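Adenosyl-chloride synthase (Thermotoga maritima, PDB 2ZBV) probably acts on S-adenosyl-L-methionine, as expected of a SAM hydrolase or SAM-dependent halogenase, and binds adenosine. Local coordinates at residues 24-29 against 139-144; 115-120 against 129-134; 204-209 against 258-263; 168-173 against 185-190; 80-85 against 101-106. All coordinates share one frame; numbering follows the deposited sequence.

Contact 1 (24-29 against 139-144); sequences RINPSA and LDMGLP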
# COMPACT_ATOMS: atom_id res chain seq x y z
N ARG A 24 10.44 -10.79 14.12
CA ARG A 24 10.67 -11.27 15.47
C ARG A 24 11.71 -12.37 15.36
O ARG A 24 12.59 -12.49 16.20
CB ARG A 24 9.37 -11.82 16.09
CG ARG A 24 8.31 -10.76 16.33
CD ARG A 24 6.98 -11.34 16.82
NE ARG A 24 7.08 -11.85 18.19
CZ ARG A 24 6.04 -12.22 18.94
NH1 ARG A 24 4.80 -12.13 18.46
NH2 ARG A 24 6.24 -12.67 20.17
N ILE A 25 11.59 -13.17 14.30
CA ILE A 25 12.52 -14.26 14.05
C ILE A 25 13.86 -13.70 13.59
O ILE A 25 14.91 -14.09 14.11
CB ILE A 25 11.97 -15.21 12.98
CG1 ILE A 25 10.80 -16.00 13.56
CG2 ILE A 25 13.07 -16.15 12.50
CD1 ILE A 25 10.15 -16.91 12.55
N ASN A 26 13.83 -12.78 12.63
CA ASN A 26 15.04 -12.17 12.11
C ASN A 26 14.86 -10.66 12.00
O ASN A 26 14.29 -10.16 11.03
CB ASN A 26 15.38 -12.74 10.73
CG ASN A 26 16.64 -12.13 10.14
OD1 ASN A 26 16.93 -12.32 8.96
ND2 ASN A 26 17.38 -11.39 10.96
N PRO A 27 15.36 -9.91 12.99
CA PRO A 27 15.23 -8.45 12.97
C PRO A 27 15.92 -7.82 11.77
O PRO A 27 15.63 -6.68 11.40
CB PRO A 27 15.88 -8.02 14.29
CG PRO A 27 15.64 -9.21 15.18
CD PRO A 27 15.94 -10.37 14.26
N SER A 28 16.82 -8.57 11.15
CA SER A 28 17.56 -8.07 9.99
C SER A 28 16.97 -8.49 8.65
O SER A 28 17.54 -8.19 7.60
CB SER A 28 19.01 -8.53 10.07
OG SER A 28 19.63 -8.02 11.24
N ALA A 29 15.82 -9.16 8.68
CA ALA A 29 15.19 -9.62 7.45
C ALA A 29 14.75 -8.45 6.57
O ALA A 29 14.19 -7.47 7.07
CB ALA A 29 13.98 -10.50 7.77
N LEU A 139 14.48 -19.76 6.49
CA LEU A 139 15.21 -20.05 5.26
C LEU A 139 16.08 -18.85 4.88
O LEU A 139 17.25 -19.00 4.53
CB LEU A 139 14.24 -20.37 4.12
CG LEU A 139 13.52 -21.72 4.18
CD1 LEU A 139 12.42 -21.77 3.13
CD2 LEU A 139 14.53 -22.85 3.96
N ASP A 140 15.51 -17.65 4.96
CA ASP A 140 16.22 -16.42 4.62
C ASP A 140 17.35 -16.19 5.61
O ASP A 140 18.28 -15.42 5.36
CB ASP A 140 15.26 -15.23 4.66
CG ASP A 140 15.94 -13.92 4.34
OD1 ASP A 140 16.48 -13.79 3.22
OD2 ASP A 140 15.94 -13.01 5.20
N MSE A 141 17.27 -16.87 6.75
CA MSE A 141 18.29 -16.75 7.78
C MSE A 141 19.40 -17.79 7.65
O MSE A 141 20.29 -17.84 8.49
CB MSE A 141 17.64 -16.90 9.15
CG MSE A 141 17.71 -15.66 10.00
SE MSE A 141 17.08 -16.11 11.75
CE MSE A 141 18.66 -17.05 12.39
N GLY A 142 19.33 -18.61 6.61
CA GLY A 142 20.37 -19.61 6.42
C GLY A 142 19.95 -21.04 6.71
O GLY A 142 20.72 -21.96 6.44
N LEU A 143 18.75 -21.24 7.25
CA LEU A 143 18.29 -22.60 7.55
C LEU A 143 18.37 -23.46 6.29
O LEU A 143 17.85 -23.08 5.24
CB LEU A 143 16.84 -22.59 8.04
CG LEU A 143 16.28 -23.99 8.32
CD1 LEU A 143 16.66 -24.40 9.73
CD2 LEU A 143 14.76 -24.01 8.16
N PRO A 144 19.01 -24.64 6.39
CA PRO A 144 19.14 -25.56 5.25
C PRO A 144 17.76 -26.04 4.83
O PRO A 144 16.91 -26.32 5.68
CB PRO A 144 19.99 -26.70 5.81
CG PRO A 144 20.77 -26.05 6.93
CD PRO A 144 19.74 -25.16 7.56
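The C-terminal ends of helices 14-25 and 127-140 lie side by side, N26 and M141 being the nearest CA pair, 7.1 Å apart. M141, a selenomethionine, makes the largest contribution. Its chain runs straight through chi2 and bends at chi3 (76°), which lays SE obliquely across I25, 4.1 Å from I25 CG2 and 3.8 Å from I25 O. The same selenium lies 3.9 Å from N26 CB, so the long, flexible side chain lies against the residues that end helix 14-25. G142 closes a Schellman motif at the end of helix 127-140, its N bonding to L139 O at 3.0 Å; its positive phi (107°) suits glycine, because a CB would jam against the preceding carbonyl. After I25 the chain makes a type I beta turn, with A29 N bonding to N26 O at 3.0 Å and P27 in the second position, which its ring-fixed phi suits. D140 holds CG anti to its backbone N (chi1 179°), which brings OD2 to 4.1 Å from A29 CB, a small methyl against which the carboxylate can lie. The other oxygen, OD1, takes a weak hydrogen bond from the amino terminus of M1.

Contact 2 (115-120 against 129-134); sequences ELFYKK and RDIFAP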
# COMPACT_ATOMS: atom_id res chain seq x y z
N GLU A 115 9.01 -27.31 14.38
CA GLU A 115 9.86 -26.42 15.17
C GLU A 115 10.09 -25.07 14.49
O GLU A 115 10.58 -24.13 15.11
CB GLU A 115 11.20 -27.10 15.46
CG GLU A 115 11.06 -28.37 16.29
CD GLU A 115 10.34 -28.11 17.60
OE1 GLU A 115 10.85 -27.32 18.42
OE2 GLU A 115 9.25 -28.70 17.81
N LEU A 116 9.73 -24.99 13.21
CA LEU A 116 9.91 -23.76 12.44
C LEU A 116 8.67 -22.86 12.53
O LEU A 116 8.72 -21.69 12.13
CB LEU A 116 10.18 -24.11 10.98
CG LEU A 116 11.38 -25.04 10.75
CD1 LEU A 116 11.47 -25.41 9.27
CD2 LEU A 116 12.67 -24.36 11.21
N PHE A 117 7.58 -23.39 13.06
CA PHE A 117 6.33 -22.64 13.17
C PHE A 117 6.37 -21.50 14.17
O PHE A 117 7.20 -21.49 15.07
CB PHE A 117 5.17 -23.59 13.54
CG PHE A 117 4.91 -24.68 12.53
CD1 PHE A 117 5.67 -24.77 11.36
CD2 PHE A 117 3.89 -25.60 12.74
CE1 PHE A 117 5.41 -25.75 10.42
CE2 PHE A 117 3.63 -26.59 11.80
CZ PHE A 117 4.39 -26.67 10.63
N TYR A 118 5.46 -20.55 14.00
CA TYR A 118 5.36 -19.40 14.88
C TYR A 118 4.61 -19.84 16.14
O TYR A 118 4.87 -19.33 17.24
CB TYR A 118 4.61 -18.26 14.16
CG TYR A 118 4.02 -17.17 15.03
CD1 TYR A 118 4.81 -16.44 15.92
CD2 TYR A 118 2.66 -16.84 14.94
CE1 TYR A 118 4.26 -15.39 16.69
CE2 TYR A 118 2.10 -15.82 15.69
CZ TYR A 118 2.90 -15.10 16.57
OH TYR A 118 2.34 -14.07 17.30
N LYS A 119 3.71 -20.80 15.99
CA LYS A 119 2.96 -21.32 17.13
C LYS A 119 2.87 -22.84 17.10
O LYS A 119 2.83 -23.44 16.03
CB LYS A 119 1.55 -20.72 17.18
CG LYS A 119 1.56 -19.25 17.55
CD LYS A 119 0.20 -18.75 18.03
CE LYS A 119 -0.82 -18.72 16.91
NZ LYS A 119 -2.00 -17.93 17.36
N LYS A 120 2.85 -23.44 18.28
CA LYS A 120 2.77 -24.88 18.42
C LYS A 120 1.52 -25.41 17.73
O LYS A 120 1.55 -26.43 17.05
CB LYS A 120 2.77 -25.26 19.90
CG LYS A 120 2.81 -26.76 20.18
CD LYS A 120 2.97 -27.05 21.67
CE LYS A 120 1.81 -26.47 22.48
NZ LYS A 120 1.96 -26.71 23.94
N ARG A 129 0.61 -16.75 8.48
CA ARG A 129 1.30 -16.18 9.65
C ARG A 129 1.97 -17.23 10.53
O ARG A 129 3.10 -17.04 11.01
CB ARG A 129 0.30 -15.41 10.54
CG ARG A 129 0.88 -14.96 11.89
CD ARG A 129 -0.22 -14.56 12.89
NE ARG A 129 -1.01 -15.72 13.31
CZ ARG A 129 -2.19 -15.64 13.92
NH1 ARG A 129 -2.74 -14.46 14.19
NH2 ARG A 129 -2.84 -16.75 14.25
N ASP A 130 1.28 -18.35 10.74
CA ASP A 130 1.76 -19.40 11.62
C ASP A 130 2.73 -20.43 11.08
O ASP A 130 3.46 -21.05 11.85
CB ASP A 130 0.57 -20.13 12.24
CG ASP A 130 -0.38 -19.18 12.96
OD1 ASP A 130 0.10 -18.14 13.45
OD2 ASP A 130 -1.59 -19.48 13.04
N ILE A 131 2.74 -20.60 9.76
CA ILE A 131 3.62 -21.59 9.14
C ILE A 131 4.50 -21.06 8.01
O ILE A 131 5.72 -21.23 8.04
CB ILE A 131 2.78 -22.76 8.58
CG1 ILE A 131 1.96 -23.40 9.70
CG2 ILE A 131 3.71 -23.79 7.92
CD1 ILE A 131 1.09 -24.59 9.25
N PHE A 132 3.89 -20.42 7.02
CA PHE A 132 4.64 -19.90 5.87
C PHE A 132 5.63 -18.79 6.17
O PHE A 132 6.80 -18.88 5.79
CB PHE A 132 3.68 -19.45 4.77
CG PHE A 132 2.87 -20.56 4.17
CD1 PHE A 132 3.50 -21.68 3.62
CD2 PHE A 132 1.48 -20.50 4.15
CE1 PHE A 132 2.76 -22.71 3.06
CE2 PHE A 132 0.73 -21.53 3.59
CZ PHE A 132 1.37 -22.64 3.04
N ALA A 133 5.17 -17.74 6.84
CA ALA A 133 6.04 -16.61 7.14
C ALA A 133 7.26 -17.02 7.97
O ALA A 133 8.39 -16.73 7.59
CB ALA A 133 5.26 -15.50 7.85
N PRO A 134 7.05 -17.71 9.10
CA PRO A 134 8.22 -18.10 9.89
C PRO A 134 9.18 -19.02 9.13
O PRO A 134 10.40 -18.91 9.28
CB PRO A 134 7.61 -18.76 11.13
CG PRO A 134 6.25 -19.23 10.66
CD PRO A 134 5.80 -18.08 9.79
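Y118 starts from a backbone pinned by Y118 N to D130 O, a nearly straight bond (170°) of 3.0 Å. Its CB rests 4.0 Å from P134 CG; CG, anti to the backbone N, sends the ring toward D130 and R129. Edge atom CD2 meets D130 OD1 in plane at 3.2 Å, CE2 lies 3.8 Å from R129 CD, and K119 CG lies over one face, toward the rim. At the tip, OH bonds to D56 of the second subunit. R129 grips D130 side-on, NE to OD1 at 2.7 Å and NH2 to OD2 at 3.2 Å, and its NH1 bridges to that D56. An alanine at R129 would probably loosen both D130 and the subunit junction. The R129 side chain lies about 8 Å from bound adenosine, so the junction adjoins that site. I131 CG1 sits 4.0 Å above the centre of the F117 ring, a CH-pi contact. The loop lies against helix 127-140, with V21 of helix 14-25 on Y118 and R129, and F132 facing strand 62-66.

Contact 3 (204-209 against 258-263); sequences RVRVGR and EIEICR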
# COMPACT_ATOMS: atom_id res chain seq x y z
N ARG A 204 -3.56 -7.41 -36.10
CA ARG A 204 -4.94 -7.47 -35.68
C ARG A 204 -5.07 -8.19 -34.34
O ARG A 204 -4.57 -9.30 -34.15
CB ARG A 204 -5.79 -8.17 -36.75
CG ARG A 204 -6.14 -7.28 -37.94
CD ARG A 204 -7.02 -8.00 -38.95
NE ARG A 204 -7.54 -7.11 -39.99
CZ ARG A 204 -8.50 -6.21 -39.80
NH1 ARG A 204 -9.07 -6.07 -38.61
NH2 ARG A 204 -8.90 -5.43 -40.80
N VAL A 205 -5.73 -7.53 -33.40
CA VAL A 205 -5.94 -8.09 -32.08
C VAL A 205 -7.38 -8.54 -32.02
O VAL A 205 -8.30 -7.74 -32.21
CB VAL A 205 -5.68 -7.03 -30.98
CG1 VAL A 205 -5.93 -7.64 -29.61
CG2 VAL A 205 -4.25 -6.52 -31.09
N ARG A 206 -7.60 -9.82 -31.76
CA ARG A 206 -8.95 -10.34 -31.69
C ARG A 206 -9.36 -10.77 -30.29
O ARG A 206 -8.72 -11.63 -29.69
CB ARG A 206 -9.12 -11.52 -32.66
CG ARG A 206 -10.57 -11.79 -33.02
CD ARG A 206 -10.73 -13.06 -33.84
NE ARG A 206 -10.33 -14.24 -33.08
CZ ARG A 206 -10.56 -15.50 -33.46
NH1 ARG A 206 -11.19 -15.74 -34.60
NH2 ARG A 206 -10.15 -16.51 -32.71
N VAL A 207 -10.41 -10.15 -29.77
CA VAL A 207 -10.93 -10.47 -28.45
C VAL A 207 -12.39 -10.88 -28.65
O VAL A 207 -13.21 -10.08 -29.08
CB VAL A 207 -10.87 -9.25 -27.48
CG1 VAL A 207 -9.44 -8.93 -27.13
CG2 VAL A 207 -11.53 -8.04 -28.12
N GLY A 208 -12.69 -12.14 -28.35
CA GLY A 208 -14.04 -12.63 -28.52
C GLY A 208 -14.51 -12.49 -29.96
O GLY A 208 -13.98 -13.15 -30.86
N ARG A 209 -15.49 -11.62 -30.18
CA ARG A 209 -16.04 -11.39 -31.51
C ARG A 209 -15.53 -10.10 -32.14
O ARG A 209 -15.87 -9.79 -33.29
CB ARG A 209 -17.57 -11.33 -31.44
CG ARG A 209 -18.23 -12.59 -30.89
CD ARG A 209 -18.17 -13.73 -31.89
NE ARG A 209 -18.99 -14.87 -31.47
CZ ARG A 209 -19.20 -15.95 -32.21
NH1 ARG A 209 -18.65 -16.06 -33.41
NH2 ARG A 209 -19.96 -16.94 -31.74
N GLU A 258 -9.52 -15.19 -23.69
CA GLU A 258 -8.70 -15.65 -24.81
C GLU A 258 -8.39 -14.46 -25.70
O GLU A 258 -9.23 -13.59 -25.90
CB GLU A 258 -9.45 -16.69 -25.64
CG GLU A 258 -9.66 -18.03 -24.96
CD GLU A 258 -10.29 -19.07 -25.89
OE1 GLU A 258 -10.49 -20.22 -25.45
OE2 GLU A 258 -10.58 -18.73 -27.05
N ILE A 259 -7.18 -14.41 -26.23
CA ILE A 259 -6.81 -13.31 -27.10
C ILE A 259 -6.00 -13.83 -28.27
O ILE A 259 -5.14 -14.70 -28.12
CB ILE A 259 -6.02 -12.22 -26.32
CG1 ILE A 259 -5.96 -10.94 -27.14
CG2 ILE A 259 -4.62 -12.71 -25.99
CD1 ILE A 259 -5.43 -9.75 -26.36
N GLU A 260 -6.30 -13.31 -29.45
CA GLU A 260 -5.61 -13.72 -30.66
C GLU A 260 -5.00 -12.52 -31.36
O GLU A 260 -5.60 -11.45 -31.43
CB GLU A 260 -6.61 -14.42 -31.59
CG GLU A 260 -6.16 -14.55 -33.03
CD GLU A 260 -7.24 -15.14 -33.91
OE1 GLU A 260 -7.62 -16.31 -33.68
OE2 GLU A 260 -7.72 -14.43 -34.83
N ILE A 261 -3.79 -12.71 -31.88
CA ILE A 261 -3.09 -11.64 -32.58
C ILE A 261 -2.64 -12.13 -33.96
O ILE A 261 -1.70 -12.93 -34.07
CB ILE A 261 -1.87 -11.19 -31.76
CG1 ILE A 261 -2.33 -10.77 -30.36
CG2 ILE A 261 -1.18 -10.02 -32.45
CD1 ILE A 261 -1.22 -10.69 -29.36
N CYS A 262 -3.33 -11.65 -34.99
CA CYS A 262 -3.04 -12.03 -36.37
C CYS A 262 -2.04 -11.10 -37.05
O CYS A 262 -2.05 -9.89 -36.84
CB CYS A 262 -4.33 -12.02 -37.20
SG CYS A 262 -5.50 -13.34 -36.82
N ARG A 263 -1.19 -11.70 -37.88
CA ARG A 263 -0.18 -10.94 -38.62
C ARG A 263 -0.93 -10.08 -39.63
O ARG A 263 -2.08 -10.44 -39.97
CB ARG A 263 0.75 -11.91 -39.35
CG ARG A 263 2.24 -11.56 -39.32
CD ARG A 263 2.58 -10.37 -40.19
NE ARG A 263 2.10 -9.10 -39.64
CZ ARG A 263 2.35 -7.91 -40.17
NH1 ARG A 263 3.08 -7.80 -41.27
NH2 ARG A 263 1.86 -6.82 -39.59
OXT ARG A 263 -0.37 -9.06 -40.09
O HOH W 1 -10.23 -14.16 -29.17
O HOH W 2 -11.67 -13.10 -25.64
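E260 OE1 is held by two positive groups: R206 NH2 at 2.7 Å and the ammonium of K169 on the adjoining strand. The arginine contact is purely electrostatic, for no N-H points at the oxygen; the carboxylate lies over the guanidinium, planes 23° apart, with OE2 3.1 Å above the plane, toward the rim. A bend at chi3 (64°) folds R206 back into this position, and the paired charges would probably keep E260 ionised although it is buried. The backbones bond closely: R206 N reaches E260 O at 2.6 Å and 177°, and C262 N reaches R204 O at 2.8 Å. On the other face, V205, V207, I259 and I261 suit the interior; I259 CD1 lies 3.9 Å from V205 CG1. Where the strands separate, a water donates to E258 O at 2.5 Å and weakly accepts from G208 N, whose positive phi favours glycine. This antiparallel pair, one face polar and one apolar, places C-terminal strand 258-262 between strands 202-207 and 169-177 of the C-terminal domain's sheet.

Contact 4 (168-173 against 185-190); sequences EKVIGE and TNIPFD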
# COMPACT_ATOMS: atom_id res chain seq x y z
N GLU A 168 0.24 -17.90 -39.16
CA GLU A 168 0.27 -16.44 -39.18
C GLU A 168 -0.23 -15.72 -37.92
O GLU A 168 -0.28 -14.49 -37.89
CB GLU A 168 -0.54 -15.92 -40.38
CG GLU A 168 -0.13 -16.53 -41.71
CD GLU A 168 -1.10 -16.20 -42.83
OE1 GLU A 168 -0.88 -16.67 -43.97
OE2 GLU A 168 -2.09 -15.48 -42.57
N LYS A 169 -0.60 -16.47 -36.89
CA LYS A 169 -1.08 -15.83 -35.67
C LYS A 169 -0.63 -16.52 -34.39
O LYS A 169 -0.16 -17.66 -34.41
CB LYS A 169 -2.61 -15.76 -35.68
CG LYS A 169 -3.29 -17.11 -35.55
CD LYS A 169 -4.80 -16.95 -35.51
CE LYS A 169 -5.48 -18.30 -35.33
NZ LYS A 169 -6.97 -18.19 -35.29
N VAL A 170 -0.78 -15.80 -33.29
CA VAL A 170 -0.42 -16.32 -31.98
C VAL A 170 -1.68 -16.31 -31.11
O VAL A 170 -2.40 -15.31 -31.06
CB VAL A 170 0.67 -15.47 -31.31
CG1 VAL A 170 1.98 -15.63 -32.06
CG2 VAL A 170 0.26 -14.01 -31.30
N ILE A 171 -1.93 -17.42 -30.44
CA ILE A 171 -3.09 -17.55 -29.57
C ILE A 171 -2.62 -17.59 -28.12
O ILE A 171 -1.62 -18.24 -27.80
CB ILE A 171 -3.88 -18.85 -29.88
CG1 ILE A 171 -4.98 -19.05 -28.83
CG2 ILE A 171 -2.92 -20.04 -29.90
CD1 ILE A 171 -5.76 -20.34 -28.99
N GLY A 172 -3.34 -16.89 -27.25
CA GLY A 172 -2.96 -16.87 -25.85
C GLY A 172 -4.10 -16.39 -24.98
O GLY A 172 -5.27 -16.46 -25.37
N GLU A 173 -3.76 -15.89 -23.79
CA GLU A 173 -4.76 -15.40 -22.85
C GLU A 173 -4.25 -14.16 -22.13
O GLU A 173 -3.04 -13.94 -22.07
CB GLU A 173 -5.06 -16.47 -21.80
CG GLU A 173 -5.41 -17.83 -22.38
CD GLU A 173 -5.05 -18.97 -21.45
OE1 GLU A 173 -5.61 -19.04 -20.34
OE2 GLU A 173 -4.18 -19.79 -21.83
N THR A 185 -0.48 -10.22 -21.85
CA THR A 185 -0.85 -11.60 -22.15
C THR A 185 0.21 -12.56 -21.63
O THR A 185 1.19 -12.15 -21.01
CB THR A 185 -1.00 -11.83 -23.67
OG1 THR A 185 0.30 -11.79 -24.28
CG2 THR A 185 -1.87 -10.76 -24.29
N ASN A 186 0.00 -13.85 -21.89
CA ASN A 186 0.94 -14.88 -21.47
C ASN A 186 1.76 -15.28 -22.69
O ASN A 186 2.44 -16.30 -22.69
CB ASN A 186 0.18 -16.09 -20.91
CG ASN A 186 -0.65 -16.79 -21.96
OD1 ASN A 186 -1.12 -16.18 -22.92
ND2 ASN A 186 -0.85 -18.10 -21.77
N ILE A 187 1.69 -14.46 -23.73
CA ILE A 187 2.41 -14.69 -24.98
C ILE A 187 3.78 -14.02 -24.93
O ILE A 187 3.88 -12.80 -24.82
CB ILE A 187 1.63 -14.11 -26.18
CG1 ILE A 187 0.26 -14.77 -26.28
CG2 ILE A 187 2.43 -14.33 -27.47
CD1 ILE A 187 -0.70 -14.03 -27.19
N PRO A 188 4.86 -14.81 -25.01
CA PRO A 188 6.18 -14.16 -24.96
C PRO A 188 6.33 -13.29 -26.20
O PRO A 188 5.93 -13.70 -27.30
CB PRO A 188 7.15 -15.35 -24.98
CG PRO A 188 6.32 -16.49 -24.42
CD PRO A 188 4.99 -16.27 -25.07
N PHE A 189 6.89 -12.10 -26.05
CA PHE A 189 7.05 -11.23 -27.21
C PHE A 189 7.97 -11.89 -28.23
O PHE A 189 7.89 -11.61 -29.43
CB PHE A 189 7.60 -9.86 -26.82
CG PHE A 189 7.29 -8.79 -27.82
CD1 PHE A 189 6.02 -8.22 -27.87
CD2 PHE A 189 8.25 -8.38 -28.74
CE1 PHE A 189 5.71 -7.27 -28.83
CE2 PHE A 189 7.94 -7.43 -29.71
CZ PHE A 189 6.66 -6.87 -29.75
N ASP A 190 8.86 -12.76 -27.76
CA ASP A 190 9.78 -13.48 -28.64
C ASP A 190 8.98 -14.42 -29.53
O ASP A 190 9.24 -14.54 -30.72
CB ASP A 190 10.80 -14.29 -27.83
CG ASP A 190 11.88 -13.43 -27.23
OD1 ASP A 190 12.45 -12.59 -27.96
OD2 ASP A 190 12.18 -13.60 -26.03
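An ST turn marks the corner where the chain leaves strand 183-185, antiparallel neighbour of strand 169-177: T185 OG1 accepts from I187 N at 3.1 Å, and the same hydroxyl also bonds to L238 O. Both following side chains point at the first strand, N186 with a polar end, I187 with an apolar one. N186 holds CG in the crowded position between its backbone N and carbonyl carbon (chi1 66°), which folds the amide back so that OD1 takes the N-H of E173 at 2.8 Å. The amide in effect takes the place a main-chain carbonyl might fill, though the donor sits 40° above its plane. The E173 carboxylate crosses the amide obliquely, planes 74° apart, with OE2 3.7 Å from N186 ND2. I187 CG1 lies 3.9 Å from G172 CA. Only glycine suits that place, since a CB there would clash with both I187 CG1 and N186 OD1. I187 CD1 goes on to V170 CG2 at 4.2 Å, and both side chains also pack on I261. E173 O accepts from N186 N almost along its C=O axis and meets T185 CA in a CA-H...O contact of 3.2 Å.

Contact 5 (80-85 against 101-106); sequences MKTKND and EEYGVA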
# COMPACT_ATOMS: atom_id res chain seq x y z
N MSE A 80 9.68 -24.88 -2.51
CA MSE A 80 10.28 -25.30 -3.77
C MSE A 80 11.57 -24.55 -4.06
O MSE A 80 11.72 -23.37 -3.72
CB MSE A 80 9.28 -25.08 -4.93
CG MSE A 80 9.80 -25.46 -6.32
SE MSE A 80 8.69 -24.80 -7.77
CE MSE A 80 7.43 -26.24 -7.85
N LYS A 81 12.52 -25.26 -4.67
CA LYS A 81 13.79 -24.66 -5.05
C LYS A 81 13.85 -24.81 -6.56
O LYS A 81 13.73 -25.91 -7.10
CB LYS A 81 14.97 -25.40 -4.42
CG LYS A 81 16.32 -24.77 -4.74
CD LYS A 81 17.47 -25.65 -4.26
CE LYS A 81 18.82 -25.11 -4.73
NZ LYS A 81 19.93 -26.09 -4.48
N THR A 82 14.00 -23.69 -7.25
CA THR A 82 14.06 -23.70 -8.70
C THR A 82 15.52 -23.74 -9.15
O THR A 82 16.42 -23.35 -8.41
CB THR A 82 13.34 -22.47 -9.30
OG1 THR A 82 13.71 -21.29 -8.58
CG2 THR A 82 11.84 -22.66 -9.20
N LYS A 83 15.74 -24.23 -10.36
CA LYS A 83 17.10 -24.36 -10.87
C LYS A 83 17.88 -23.06 -11.05
O LYS A 83 19.05 -23.09 -11.42
CB LYS A 83 17.09 -25.18 -12.15
CG LYS A 83 16.66 -26.61 -11.90
CD LYS A 83 16.58 -27.43 -13.17
CE LYS A 83 16.26 -28.88 -12.85
NZ LYS A 83 16.09 -29.70 -14.07
N ASN A 84 17.24 -21.93 -10.79
CA ASN A 84 17.91 -20.64 -10.91
C ASN A 84 18.28 -20.17 -9.50
O ASN A 84 18.60 -19.00 -9.28
CB ASN A 84 17.01 -19.61 -11.61
CG ASN A 84 15.76 -19.28 -10.81
OD1 ASN A 84 15.16 -20.17 -10.21
ND2 ASN A 84 15.36 -18.01 -10.82
N ASP A 85 18.22 -21.11 -8.56
CA ASP A 85 18.58 -20.85 -7.17
C ASP A 85 17.68 -19.92 -6.37
O ASP A 85 18.17 -19.14 -5.55
CB ASP A 85 20.02 -20.34 -7.09
CG ASP A 85 21.03 -21.43 -7.36
OD1 ASP A 85 22.22 -21.10 -7.58
OD2 ASP A 85 20.64 -22.62 -7.36
N GLU A 101 7.66 -24.11 -14.17
CA GLU A 101 7.74 -24.37 -15.60
C GLU A 101 8.84 -23.57 -16.30
O GLU A 101 9.53 -24.09 -17.18
CB GLU A 101 6.39 -24.06 -16.25
CG GLU A 101 6.38 -24.12 -17.78
CD GLU A 101 6.61 -25.52 -18.33
OE1 GLU A 101 6.65 -25.68 -19.57
OE2 GLU A 101 6.75 -26.47 -17.52
N GLU A 102 9.01 -22.31 -15.90
CA GLU A 102 10.01 -21.44 -16.52
C GLU A 102 11.44 -21.65 -16.03
O GLU A 102 12.39 -21.55 -16.82
CB GLU A 102 9.63 -19.98 -16.31
CG GLU A 102 8.30 -19.57 -16.94
CD GLU A 102 8.30 -19.72 -18.45
OE1 GLU A 102 9.30 -19.35 -19.09
OE2 GLU A 102 7.28 -20.20 -18.99
N TYR A 103 11.61 -21.91 -14.74
CA TYR A 103 12.95 -22.08 -14.19
C TYR A 103 13.38 -23.53 -14.01
O TYR A 103 14.57 -23.81 -13.88
CB TYR A 103 13.06 -21.39 -12.83
CG TYR A 103 12.79 -19.89 -12.81
CD1 TYR A 103 13.31 -19.05 -13.79
CD2 TYR A 103 12.08 -19.32 -11.76
CE1 TYR A 103 13.13 -17.66 -13.71
CE2 TYR A 103 11.89 -17.94 -11.67
CZ TYR A 103 12.43 -17.11 -12.65
OH TYR A 103 12.31 -15.75 -12.52
N GLY A 104 12.43 -24.45 -13.97
CA GLY A 104 12.77 -25.85 -13.75
C GLY A 104 12.81 -26.10 -12.25
O GLY A 104 13.25 -25.24 -11.48
N VAL A 105 12.36 -27.27 -11.83
CA VAL A 105 12.32 -27.62 -10.41
C VAL A 105 13.56 -28.40 -9.97
O VAL A 105 13.86 -29.46 -10.51
CB VAL A 105 11.07 -28.46 -10.09
CG1 VAL A 105 11.01 -28.76 -8.60
CG2 VAL A 105 9.82 -27.72 -10.55
N ALA A 106 14.26 -27.87 -8.98
CA ALA A 106 15.45 -28.52 -8.47
C ALA A 106 15.11 -29.45 -7.30
O ALA A 106 15.65 -30.55 -7.19
CB ALA A 106 16.48 -27.48 -8.03
O HOH W 3 15.59 -15.36 -12.29
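Strand 105-110, outermost within this chain in the mixed sheet of the N-terminal domain, follows helix 97-103 and pairs antiparallel with strand 77-82, just before the type I turn from T82 to D85. Y103, last in the helix, lays one ring face under the amide of N84: the planes are 24° apart and N84 ND2 sits 3.4 Å above the ring, over its centre. T82 OG1 fixes this amide by a very short bond to N84 OD1, 2.5 Å, and N84 ND2 donates to Q86; the tyrosine hydroxyl bonds to S54. An alanine at Y103 would probably leave the N84 amide without its stacking surface and lose the link to S54. G104 follows with positive phi (87°); a CB there would crowd K83 CD and the preceding carbonyl, so glycine fits. Its own O receives K83 N at 2.9 Å, the donor lying 38° above the carbonyl plane. V105 forms a non-hydrogen-bonded pair with T82, and its CG2 meets the methyl CE of selenomethionine M80 at 3.9 Å. Finally A106 donates its N to K81 O at 2.8 Å; its small side chain can stay close, CB 3.3 Å from that same oxygen.

Contacts 1 and 2 share helix 127-140 and touch through I25 and P134, yet they differ: contact 1 is a surface meeting of helix ends without a hydrogen bond across it, whereas contact 2 is buried. Both touch the second subunit, but only contact 2 does so through an ionic cluster. Contacts 3 and 4 lie in one sheet at the other side of the chain, their centres about 10 Å apart, joined by the K169-E260 salt bridge. Contact 3 is regular strand pairing, while contact 4 uses a side-chain amide as acceptor at a corner. Contact 5 is partly buried and combines sheet-edge bonds with an amide-aromatic stack in the N-terminal domain.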